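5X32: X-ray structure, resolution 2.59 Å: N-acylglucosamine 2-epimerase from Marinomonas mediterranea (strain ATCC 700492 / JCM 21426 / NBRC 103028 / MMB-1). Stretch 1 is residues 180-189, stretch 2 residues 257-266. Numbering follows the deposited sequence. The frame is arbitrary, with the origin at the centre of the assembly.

Stretch 1 180-189: CEALMSAFDA
Stretch 2 (257-266) KLLLMLDKRS

Two helices that run in the same general direction can pack by inserting one long, flexible side chain among several on its neighbour, and residues 180-189 and 257-266 of this N-acylglucosamine 2-epimerase illustrate the principle. The knob is Met184. With chi1 -75° (m), chi2 176° (t) and chi3 64° (p), its side chain enters a hole formed by Leu258, Met261, Leu262 and Arg265, residues spaced so that they line one side of a helix. Met184 SD lies 3.5 Å from Leu262 CD2 and 4.2 Å from the backbone atom Leu258 O, while the terminal methyl reaches further: Met184 CE is 3.3 Å from Met261 CB and 2.9 Å from Arg265 NE, a very tight approach made at the edge of the guanidinium, near its plane.

The first of the two helices is regular. Residues 180-189 are helical throughout, with phi near -60° to -75° and psi near -30° to -47°, and i to i+4 hydrogen bonds such as Met184 N to Cys180 O (3.0 Å) and Asp188 N to Met184 O (2.9 Å). The partner helix spans 257-265; near its end the bonds from Lys264 N to Leu260 O (3.1 Å) and from Arg265 N to Met261 O (3.4 Å) are weak, although Ser266 N to Leu262 O, at 2.8 Å, is not, and Ser266 leaves helical geometry at phi/psi -144/86°. The axes approach to 10.9 Å, with 27° between their N-to-C directions. The register is marked by Glu181 CA to Leu258 CA at 6.8 Å and Met184 CA to Leu262 CA at 7.8 Å.

Around the knob, looser apolar contacts extend the packing. Cys180 (chi1 165°, t) places SG 4.2 Å from Leu262 CD1. The CA-to-CB bond of Leu262 (chi1 -81°, m; chi2 178°, t) points sideways, yet the end of its side chain comes nearer. The CA-to-CB bond of Leu258 (chi1 -67°, m; chi2 170°, t) points toward the partner, and Leu258 CD2 lies 3.8 Å from Glu181 CB, so the acidic residue meets it through aliphatic carbon.

The polar edge is built on Arg265, whose chain (chi1 -49°, m; chi2 -170°, t; chi3 -171°, t; chi4 -68°) serves both characters of the contact. Arg265 CD lies 4.4 Å from Phe187 CD2, at the ring edge; Phe187 has chi1 172° (t) and chi2 70°. Asp188 (chi1 -73°, m; chi2 -8°) completes a salt bridge, OD1 to Arg265 NH1 at 3.2 Å. The oxygen sits over a guanidinium face, well out of its plane, so no N-H points at it: the attraction is one of charge alone, and no hydrogen bond joins the two stretches.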

# COMPACT_ATOMS: atom_id res chain seq x y z
N CYS A 180 -5.82 -5.56 -6.42
CA CYS A 180 -4.96 -6.58 -6.99
C CYS A 180 -4.02 -7.14 -5.95
O CYS A 180 -3.91 -8.37 -5.77
CB CYS A 180 -4.16 -6.00 -8.15
SG CYS A 180 -2.74 -7.01 -8.68
N GLU A 181 -3.40 -6.23 -5.22
CA GLU A 181 -2.50 -6.62 -4.15
C GLU A 181 -3.17 -7.48 -3.08
O GLU A 181 -2.65 -8.54 -2.66
CB GLU A 181 -1.95 -5.37 -3.49
CG GLU A 181 -1.28 -5.63 -2.18
CD GLU A 181 -1.20 -4.37 -1.32
OE1 GLU A 181 -2.02 -3.44 -1.53
OE2 GLU A 181 -0.32 -4.33 -0.42
N ALA A 182 -4.36 -7.03 -2.67
CA ALA A 182 -5.10 -7.66 -1.60
C ALA A 182 -5.44 -9.07 -2.01
O ALA A 182 -5.28 -10.02 -1.23
CB ALA A 182 -6.36 -6.87 -1.27
N LEU A 183 -5.88 -9.21 -3.26
CA LEU A 183 -6.28 -10.52 -3.77
C LEU A 183 -5.10 -11.47 -3.91
O LEU A 183 -5.29 -12.69 -3.76
CB LEU A 183 -7.01 -10.36 -5.10
CG LEU A 183 -8.36 -9.69 -4.91
CD1 LEU A 183 -8.96 -9.36 -6.25
CD2 LEU A 183 -9.30 -10.58 -4.12
N MET A 184 -3.89 -10.96 -4.20
CA MET A 184 -2.71 -11.82 -4.10
C MET A 184 -2.47 -12.31 -2.66
O MET A 184 -2.12 -13.48 -2.44
CB MET A 184 -1.47 -11.11 -4.59
CG MET A 184 -1.39 -11.00 -6.09
SD MET A 184 0.03 -10.04 -6.60
CE MET A 184 1.28 -11.12 -5.97
N SER A 185 -2.68 -11.42 -1.69
CA SER A 185 -2.53 -11.81 -0.29
C SER A 185 -3.55 -12.91 0.05
O SER A 185 -3.26 -13.87 0.80
CB SER A 185 -2.72 -10.61 0.63
OG SER A 185 -2.50 -10.95 1.99
N ALA A 186 -4.74 -12.77 -0.52
CA ALA A 186 -5.82 -13.71 -0.29
C ALA A 186 -5.47 -15.06 -0.90
O ALA A 186 -5.68 -16.10 -0.29
CB ALA A 186 -7.12 -13.18 -0.87
N PHE A 187 -4.95 -15.04 -2.12
CA PHE A 187 -4.52 -16.28 -2.76
C PHE A 187 -3.41 -16.98 -1.96
O PHE A 187 -3.40 -18.19 -1.87
CB PHE A 187 -4.05 -16.05 -4.19
CG PHE A 187 -3.43 -17.26 -4.81
CD1 PHE A 187 -4.21 -18.35 -5.14
CD2 PHE A 187 -2.07 -17.31 -5.07
CE1 PHE A 187 -3.65 -19.48 -5.71
CE2 PHE A 187 -1.51 -18.44 -5.65
CZ PHE A 187 -2.30 -19.52 -5.97
N ASP A 188 -2.45 -16.23 -1.44
CA ASP A 188 -1.41 -16.88 -0.64
C ASP A 188 -2.00 -17.50 0.63
O ASP A 188 -1.63 -18.60 1.04
CB ASP A 188 -0.32 -15.88 -0.24
CG ASP A 188 0.59 -15.49 -1.40
OD1 ASP A 188 0.51 -16.09 -2.50
OD2 ASP A 188 1.42 -14.59 -1.17
N ALA A 189 -2.94 -16.78 1.25
CA ALA A 189 -3.50 -17.22 2.51
C ALA A 189 -4.46 -18.40 2.36
O ALA A 189 -4.58 -19.22 3.28
CB ALA A 189 -4.21 -16.06 3.20
N LYS A 257 6.20 -3.72 -9.08
CA LYS A 257 6.31 -4.71 -8.02
C LYS A 257 5.19 -5.75 -8.10
O LYS A 257 5.44 -6.95 -8.03
CB LYS A 257 6.28 -4.04 -6.65
CG LYS A 257 6.18 -5.06 -5.50
CD LYS A 257 6.26 -4.38 -4.17
CE LYS A 257 5.18 -3.33 -4.07
NZ LYS A 257 3.92 -3.78 -3.44
N LEU A 258 3.95 -5.28 -8.22
CA LEU A 258 2.82 -6.19 -8.31
C LEU A 258 2.98 -7.16 -9.51
O LEU A 258 2.78 -8.36 -9.36
CB LEU A 258 1.51 -5.40 -8.38
CG LEU A 258 1.24 -4.66 -7.05
CD1 LEU A 258 0.09 -3.67 -7.16
CD2 LEU A 258 0.99 -5.62 -5.88
N LEU A 259 3.37 -6.65 -10.67
CA LEU A 259 3.60 -7.49 -11.84
C LEU A 259 4.64 -8.57 -11.57
O LEU A 259 4.47 -9.70 -11.99
CB LEU A 259 4.06 -6.67 -13.04
CG LEU A 259 3.03 -5.63 -13.50
CD1 LEU A 259 3.49 -4.90 -14.76
CD2 LEU A 259 1.63 -6.22 -13.63
N LEU A 260 5.73 -8.23 -10.88
CA LEU A 260 6.77 -9.24 -10.67
C LEU A 260 6.28 -10.27 -9.65
O LEU A 260 6.55 -11.48 -9.76
CB LEU A 260 8.08 -8.57 -10.25
CG LEU A 260 8.57 -7.61 -11.34
CD1 LEU A 260 9.85 -6.90 -10.99
CD2 LEU A 260 8.74 -8.33 -12.65
N MET A 261 5.53 -9.80 -8.67
CA MET A 261 4.94 -10.69 -7.69
C MET A 261 3.94 -11.68 -8.36
O MET A 261 3.90 -12.86 -8.02
CB MET A 261 4.26 -9.86 -6.61
CG MET A 261 5.23 -9.17 -5.65
SD MET A 261 4.32 -8.20 -4.43
CE MET A 261 3.41 -9.47 -3.54
N LEU A 262 3.17 -11.19 -9.32
CA LEU A 262 2.27 -12.04 -10.08
C LEU A 262 3.05 -12.97 -10.99
O LEU A 262 2.68 -14.11 -11.21
CB LEU A 262 1.33 -11.17 -10.91
CG LEU A 262 0.14 -10.62 -10.14
CD1 LEU A 262 -0.67 -9.75 -11.06
CD2 LEU A 262 -0.70 -11.75 -9.55
N ASP A 263 4.17 -12.48 -11.51
CA ASP A 263 4.99 -13.26 -12.43
C ASP A 263 5.63 -14.43 -11.70
O ASP A 263 6.06 -15.39 -12.35
CB ASP A 263 6.05 -12.38 -13.09
CG ASP A 263 6.63 -13.03 -14.33
OD1 ASP A 263 6.05 -14.04 -14.79
OD2 ASP A 263 7.62 -12.51 -14.87
N LYS A 264 5.74 -14.37 -10.37
CA LYS A 264 6.28 -15.55 -9.72
C LYS A 264 5.16 -16.50 -9.34
O LYS A 264 5.37 -17.71 -9.27
CB LYS A 264 7.08 -15.16 -8.46
CG LYS A 264 6.99 -16.12 -7.22
CD LYS A 264 7.42 -17.59 -7.37
CE LYS A 264 7.65 -18.24 -6.00
NZ LYS A 264 6.40 -18.17 -5.11
N ARG A 265 3.94 -16.00 -9.21
CA ARG A 265 2.85 -16.89 -8.85
C ARG A 265 2.23 -17.56 -10.07
O ARG A 265 2.07 -18.78 -10.10
CB ARG A 265 1.78 -16.12 -8.07
CG ARG A 265 2.39 -15.32 -6.96
CD ARG A 265 1.37 -14.73 -6.01
NE ARG A 265 2.02 -13.80 -5.10
CZ ARG A 265 2.89 -14.14 -4.15
NH1 ARG A 265 3.23 -15.41 -3.98
NH2 ARG A 265 3.43 -13.21 -3.38
N SER A 266 1.92 -16.77 -11.08
CA SER A 266 1.27 -17.29 -12.27
C SER A 266 1.82 -16.52 -13.46
O SER A 266 1.24 -15.50 -13.86
CB SER A 266 -0.25 -17.15 -12.12
OG SER A 266 -0.96 -17.55 -13.27